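Myo-inositol-1-phosphate synthase-related protein (Thermotoga maritima MSB8, PDB 3CIN) binds nicotinamide-adenine-dinucleotide and a magnesium ion and belongs to the myo-inositol-1-phosphate synthase family, with a Rossmann-type parallel sheet. Local coordinates at residues 146-151 / 266-271; 201-206 / 367-372. One frame throughout, in Å; residues are numbered along the deposited sequence.

Contact 1 (146-151 / 266-271)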
loop_
_atom_site.group_PDB
_atom_site.type_symbol
_atom_site.label_atom_id
_atom_site.label_comp_id
_atom_site.label_asym_id
_atom_site.label_seq_id
_atom_site.Cartn_x
_atom_site.Cartn_y
_atom_site.Cartn_z
ATOM N N GLU A 146 16.342 -4.443 -26.288
ATOM C CA GLU A 146 16.699 -5.360 -27.375
ATOM C C GLU A 146 16.585 -6.810 -26.964
ATOM O O GLU A 146 16.852 -7.151 -25.806
ATOM C CB GLU A 146 18.146 -5.208 -27.820
ATOM C CG GLU A 146 18.524 -3.793 -28.203
ATOM C CD GLU A 146 20.002 -3.566 -28.289
ATOM O OE1 GLU A 146 20.777 -4.358 -27.724
ATOM O OE2 GLU A 146 20.375 -2.551 -28.896
ATOM N N ALA A 147 16.109 -7.637 -27.893
ATOM C CA ALA A 147 16.157 -9.099 -27.704
ATOM C C ALA A 147 17.583 -9.542 -28.107
ATOM O O ALA A 147 17.858 -9.730 -29.285
ATOM C CB ALA A 147 15.129 -9.773 -28.577
ATOM N N PHE A 148 18.485 -9.691 -27.139
ATOM C CA PHE A 148 19.910 -9.936 -27.413
ATOM C C PHE A 148 20.263 -11.334 -26.950
ATOM O O PHE A 148 19.543 -11.943 -26.124
ATOM C CB PHE A 148 20.792 -8.927 -26.692
ATOM C CG PHE A 148 20.789 -9.085 -25.186
ATOM C CD1 PHE A 148 19.756 -8.595 -24.436
ATOM C CD2 PHE A 148 21.797 -9.803 -24.530
ATOM C CE1 PHE A 148 19.704 -8.807 -23.064
ATOM C CE2 PHE A 148 21.750 -9.998 -23.173
ATOM C CZ PHE A 148 20.738 -9.506 -22.443
ATOM N N VAL A 149 21.377 -11.816 -27.472
ATOM C CA VAL A 149 22.029 -13.018 -26.974
ATOM C C VAL A 149 23.529 -12.703 -26.903
ATOM O O VAL A 149 24.111 -12.313 -27.903
ATOM C CB VAL A 149 21.828 -14.192 -27.943
ATOM C CG1 VAL A 149 22.726 -15.401 -27.548
ATOM C CG2 VAL A 149 20.332 -14.562 -28.039
ATOM N N PRO A 150 24.134 -12.826 -25.730
ATOM C CA PRO A 150 25.560 -12.529 -25.647
ATOM C C PRO A 150 26.436 -13.545 -26.397
ATOM O O PRO A 150 26.011 -14.667 -26.770
ATOM C CB PRO A 150 25.856 -12.598 -24.127
ATOM C CG PRO A 150 24.926 -13.598 -23.642
ATOM C CD PRO A 150 23.611 -13.352 -24.465
ATOM N N PHE A 151 27.686 -13.121 -26.607
ATOM C CA PHE A 151 28.694 -13.915 -27.311
ATOM C C PHE A 151 29.547 -14.785 -26.395
ATOM O O PHE A 151 29.780 -15.944 -26.681
ATOM C CB PHE A 151 29.583 -13.040 -28.192
ATOM C CG PHE A 151 28.849 -12.454 -29.343
ATOM C CD1 PHE A 151 28.640 -13.184 -30.476
ATOM C CD2 PHE A 151 28.235 -11.239 -29.229
ATOM C CE1 PHE A 151 27.917 -12.665 -31.521
ATOM C CE2 PHE A 151 27.546 -10.718 -30.295
ATOM C CZ PHE A 151 27.370 -11.438 -31.421
ATOM N N ASN A 266 11.195 -14.205 -24.881
ATOM C CA ASN A 266 11.543 -15.622 -24.635
ATOM C C ASN A 266 13.011 -15.899 -24.959
ATOM O O ASN A 266 13.680 -16.646 -24.258
ATOM C CB ASN A 266 10.664 -16.573 -25.461
ATOM C CG ASN A 266 9.210 -16.607 -24.990
ATOM O OD1 ASN A 266 8.900 -16.298 -23.836
ATOM N ND2 ASN A 266 8.311 -16.979 -25.898
ATOM N N LYS A 267 13.496 -15.273 -26.020
ATOM C CA LYS A 267 14.855 -15.494 -26.510
ATOM C C LYS A 267 15.937 -14.967 -25.528
ATOM O O LYS A 267 16.998 -15.583 -25.364
ATOM C CB LYS A 267 15.002 -14.830 -27.884
ATOM C CG LYS A 267 16.359 -15.022 -28.582
ATOM C CD LYS A 267 16.672 -13.875 -29.554
ATOM C CE LYS A 267 16.337 -14.204 -30.982
ATOM N NZ LYS A 267 16.457 -12.977 -31.822
ATOM N N SER A 268 15.657 -13.830 -24.892
ATOM C CA SER A 268 16.606 -13.159 -24.017
ATOM C C SER A 268 16.406 -13.437 -22.533
ATOM O O SER A 268 17.268 -13.061 -21.744
ATOM C CB SER A 268 16.516 -11.653 -24.230
ATOM O OG SER A 268 16.976 -11.335 -25.527
ATOM N N LYS A 269 15.262 -14.060 -22.183
ATOM C CA LYS A 269 14.853 -14.334 -20.795
ATOM C C LYS A 269 15.986 -14.980 -19.958
ATOM O O LYS A 269 16.249 -14.565 -18.818
ATOM C CB LYS A 269 13.605 -15.256 -20.788
ATOM C CG LYS A 269 13.217 -15.768 -19.410
ATOM N N GLU A 270 16.681 -15.941 -20.558
ATOM C CA GLU A 270 17.831 -16.613 -19.899
ATOM C C GLU A 270 18.821 -15.573 -19.333
ATOM O O GLU A 270 19.437 -15.760 -18.269
ATOM C CB GLU A 270 18.541 -17.514 -20.922
ATOM C CG GLU A 270 19.565 -18.504 -20.358
ATOM C CD GLU A 270 20.050 -19.543 -21.412
ATOM O OE1 GLU A 270 19.981 -19.245 -22.625
ATOM O OE2 GLU A 270 20.495 -20.653 -21.022
ATOM N N PHE A 271 18.950 -14.447 -20.036
ATOM C CA PHE A 271 19.884 -13.416 -19.674
ATOM C C PHE A 271 19.257 -12.207 -18.975
ATOM O O PHE A 271 19.903 -11.577 -18.172
ATOM C CB PHE A 271 20.656 -12.981 -20.929
ATOM C CG PHE A 271 21.083 -14.144 -21.778
ATOM C CD1 PHE A 271 22.151 -14.959 -21.395
ATOM C CD2 PHE A 271 20.408 -14.443 -22.953
ATOM C CE1 PHE A 271 22.513 -16.042 -22.138
ATOM C CE2 PHE A 271 20.773 -15.538 -23.700
ATOM C CZ PHE A 271 21.822 -16.342 -23.280
#

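Contact 2 (201-206 / 367-372). With MG (magnesium ion), chain E.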
loop_
_atom_site.group_PDB
_atom_site.type_symbol
_atom_site.label_atom_id
_atom_site.label_comp_id
_atom_site.label_asym_id
_atom_site.label_seq_id
_atom_site.Cartn_x
_atom_site.Cartn_y
_atom_site.Cartn_z
ATOM N N ASN A 201 28.788 -7.330 -18.963
ATOM C CA ASN A 201 28.620 -8.727 -18.561
ATOM C C ASN A 201 28.843 -9.760 -19.659
ATOM O O ASN A 201 28.600 -10.946 -19.483
ATOM C CB ASN A 201 27.213 -8.902 -17.950
ATOM C CG ASN A 201 27.124 -8.273 -16.624
ATOM O OD1 ASN A 201 27.587 -8.839 -15.616
ATOM N ND2 ASN A 201 26.537 -7.084 -16.580
ATOM N N ASP A 202 29.381 -9.320 -20.794
ATOM C CA ASP A 202 29.737 -10.237 -21.891
ATOM C C ASP A 202 31.245 -10.203 -22.003
ATOM O O ASP A 202 31.809 -9.213 -22.371
ATOM C CB ASP A 202 29.102 -9.799 -23.197
ATOM C CG ASP A 202 29.322 -10.823 -24.396
ATOM O OD1 ASP A 202 30.222 -11.704 -24.310
ATOM O OD2 ASP A 202 28.583 -10.682 -25.424
ATOM N N PRO A 203 31.897 -11.273 -21.566
ATOM C CA PRO A 203 33.346 -11.284 -21.637
ATOM C C PRO A 203 33.928 -10.988 -23.016
ATOM O O PRO A 203 35.066 -10.487 -23.123
ATOM C CB PRO A 203 33.695 -12.693 -21.201
ATOM C CG PRO A 203 32.601 -13.050 -20.271
ATOM C CD PRO A 203 31.369 -12.470 -20.898
ATOM N N ALA A 204 33.167 -11.235 -24.089
ATOM C CA ALA A 204 33.657 -10.883 -25.429
ATOM C C ALA A 204 33.926 -9.395 -25.525
ATOM O O ALA A 204 34.943 -8.974 -26.098
ATOM C CB ALA A 204 32.671 -11.273 -26.465
ATOM N N PHE A 205 33.028 -8.591 -24.980
ATOM C CA PHE A 205 33.132 -7.147 -25.069
ATOM C C PHE A 205 34.135 -6.605 -24.037
ATOM O O PHE A 205 34.816 -5.599 -24.283
ATOM C CB PHE A 205 31.770 -6.479 -24.946
ATOM C CG PHE A 205 30.951 -6.554 -26.199
ATOM C CD1 PHE A 205 31.090 -5.605 -27.195
ATOM C CD2 PHE A 205 29.975 -7.559 -26.383
ATOM C CE1 PHE A 205 30.280 -5.664 -28.277
ATOM C CE2 PHE A 205 29.170 -7.568 -27.480
ATOM C CZ PHE A 205 29.367 -6.676 -28.440
ATOM N N VAL A 206 34.215 -7.239 -22.866
ATOM C CA VAL A 206 35.166 -6.785 -21.835
ATOM C C VAL A 206 36.596 -6.982 -22.386
ATOM O O VAL A 206 37.435 -6.084 -22.278
ATOM C CB VAL A 206 34.987 -7.473 -20.483
ATOM C CG1 VAL A 206 36.030 -7.020 -19.481
ATOM C CG2 VAL A 206 33.568 -7.169 -19.962
ATOM N N GLY A 367 28.645 -5.325 -14.184
ATOM C CA GLY A 367 29.659 -6.108 -14.797
ATOM C C GLY A 367 30.905 -6.174 -13.937
ATOM O O GLY A 367 31.098 -5.289 -13.070
ATOM N N PRO A 368 31.783 -7.151 -14.194
ATOM C CA PRO A 368 31.776 -8.186 -15.261
ATOM C C PRO A 368 30.943 -9.386 -14.872
ATOM O O PRO A 368 30.320 -9.380 -13.809
ATOM C CB PRO A 368 33.232 -8.551 -15.386
ATOM C CG PRO A 368 33.742 -8.476 -13.895
ATOM C CD PRO A 368 33.034 -7.226 -13.395
ATOM N N ALA A 369 30.874 -10.377 -15.755
ATOM C CA ALA A 369 29.966 -11.517 -15.539
ATOM C C ALA A 369 30.282 -12.255 -14.260
ATOM O O ALA A 369 29.423 -12.885 -13.667
ATOM C CB ALA A 369 30.036 -12.453 -16.705
ATOM N N GLU A 370 31.547 -12.177 -13.855
ATOM C CA GLU A 370 32.002 -12.845 -12.641
ATOM C C GLU A 370 31.737 -12.101 -11.328
ATOM O O GLU A 370 32.123 -12.599 -10.265
ATOM C CB GLU A 370 33.500 -13.219 -12.728
ATOM C CG GLU A 370 34.344 -12.460 -13.694
ATOM C CD GLU A 370 34.050 -12.842 -15.145
ATOM O OE1 GLU A 370 33.980 -14.037 -15.519
ATOM O OE2 GLU A 370 33.842 -11.937 -15.906
ATOM N N GLU A 371 31.092 -10.938 -11.395
ATOM C CA GLU A 371 30.747 -10.192 -10.201
ATOM C C GLU A 371 29.253 -10.096 -10.131
ATOM O O GLU A 371 28.544 -10.140 -11.166
ATOM C CB GLU A 371 31.363 -8.785 -10.238
ATOM C CG GLU A 371 32.844 -8.739 -9.962
ATOM C CD GLU A 371 33.145 -8.978 -8.501
ATOM O OE1 GLU A 371 32.213 -9.324 -7.728
ATOM O OE2 GLU A 371 34.300 -8.755 -8.116
ATOM N N LYS A 372 28.756 -9.895 -8.914
ATOM C CA LYS A 372 27.333 -9.888 -8.656
ATOM C C LYS A 372 26.906 -8.653 -7.857
ATOM O O LYS A 372 27.748 -7.858 -7.407
ATOM C CB LYS A 372 26.890 -11.144 -7.938
ATOM C CG LYS A 372 27.436 -11.297 -6.578
ATOM C CD LYS A 372 26.778 -12.454 -5.820
ATOM C CE LYS A 372 27.013 -12.306 -4.352
ATOM N NZ LYS A 372 28.404 -11.807 -4.091
HETATM MG MG MG E . 27.910 -9.264 -13.167
HETATM O O HOH W 1 27.056 -11.413 -13.422
HETATM O O HOH W 2 25.667 -8.910 -12.436
#

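Contact 1 (146-151 / 266-271)
Pro150 sets the CD-CG edge of its ring on one face of Phe271: CD sits 3.5 Å from the centroid of the Phe271 ring, only 2° off the normal, a CH-pi contact. Proline suits the place because its CD, bonded to the ring nitrogen, carries polarised C-H groups. On the other face of Phe271, CB of Glu270 from the same helix rests over the centre, so the ring is sandwiched. Phe271 CB lies 3.8 Å from Phe148 CZ. Phe148 holds CG between its own backbone N and carbonyl carbon (chi1 68°), a turn that brings the far end of its ring back to the helix although its CB starts away from it. Between the aromatic groups and Ala147, Ser268 points its hydroxyl at the loop: OG donates to Phe148 O at 2.7 Å, in the carbonyl plane and on a lone pair, with an angle of 126° at the carbonyl oxygen. Farther out, Val149 CG2 lies 4.0 Å from Lys267 CD, the aliphatic part of the lysine crossing the valine at about a right angle. The loop after strand 138-141 of the Rossmann-type sheet thus packs on helix 262-272, and the Glu146 side chain in this loop comes within about 6 Å of the bound NAD.

Contact 2 (201-206 / 367-372)
The backbones approach most closely at Asn201 and Ala369, whose CA atoms are 4.3 Å apart, where the loop leading into helix 203-211 meets a type I turn running from Pro368 to Glu371. Asn201 holds CG anti to the carbonyl carbon (chi1 -72°), and its amide passes alongside Gly367, OD1 coming 3.5 Å from Gly367 CA, before OD1 reaches the magnesium ion at 2.5 Å. The turn supplies Pro368 O, also at 2.5 Å, and Glu371 O at 2.3 Å, rather long bonds for magnesium; two waters and Pro366 O complete the six ligands. Asparagine suits the position because its amide offers an acceptor and a donor side by side: while OD1 binds metal, ND2 donates to Asp219 OD2 and Asn365 O, fixing the amide's rotation. Ala369, small enough for this close approach, sets CB 3.5 Å from Asn201 O, and a metal-bound water donates to Ala369 O at 2.8 Å. Asn201 OD1 and Pro368 O, 3.3 Å apart, are both acceptors brought together by the cation they share. All six ligands are neutral oxygens, so no anionic ligand offsets the ion's charge in its first shell; Asp219, bonded to Asn201 ND2, may do so from the second.

Overall arrangement
Both contacts are partly buried and lie at similar distances from the centre of the chain, yet they differ in chemistry. Contact 1 is mainly apolar and aromatic, with a hydroxyl-to-carbonyl bond at its middle; contact 2 is polar, and a metal ion bridges its segments. Each has one partner beside the parallel sheet: 146-151 in the loop after strand 138-141, and, for contact 2, residues 201-206 at the start of helix 203-211. These partners touch directly, Phe151 N lying 2.9 Å from Asp202 OD2, a probable hydrogen bond, and Phe151 packing on Ala204. Their other partners, 266-271 and 367-372, follow in the same order as 146-151 and 201-206, so the segments alternate along the chain.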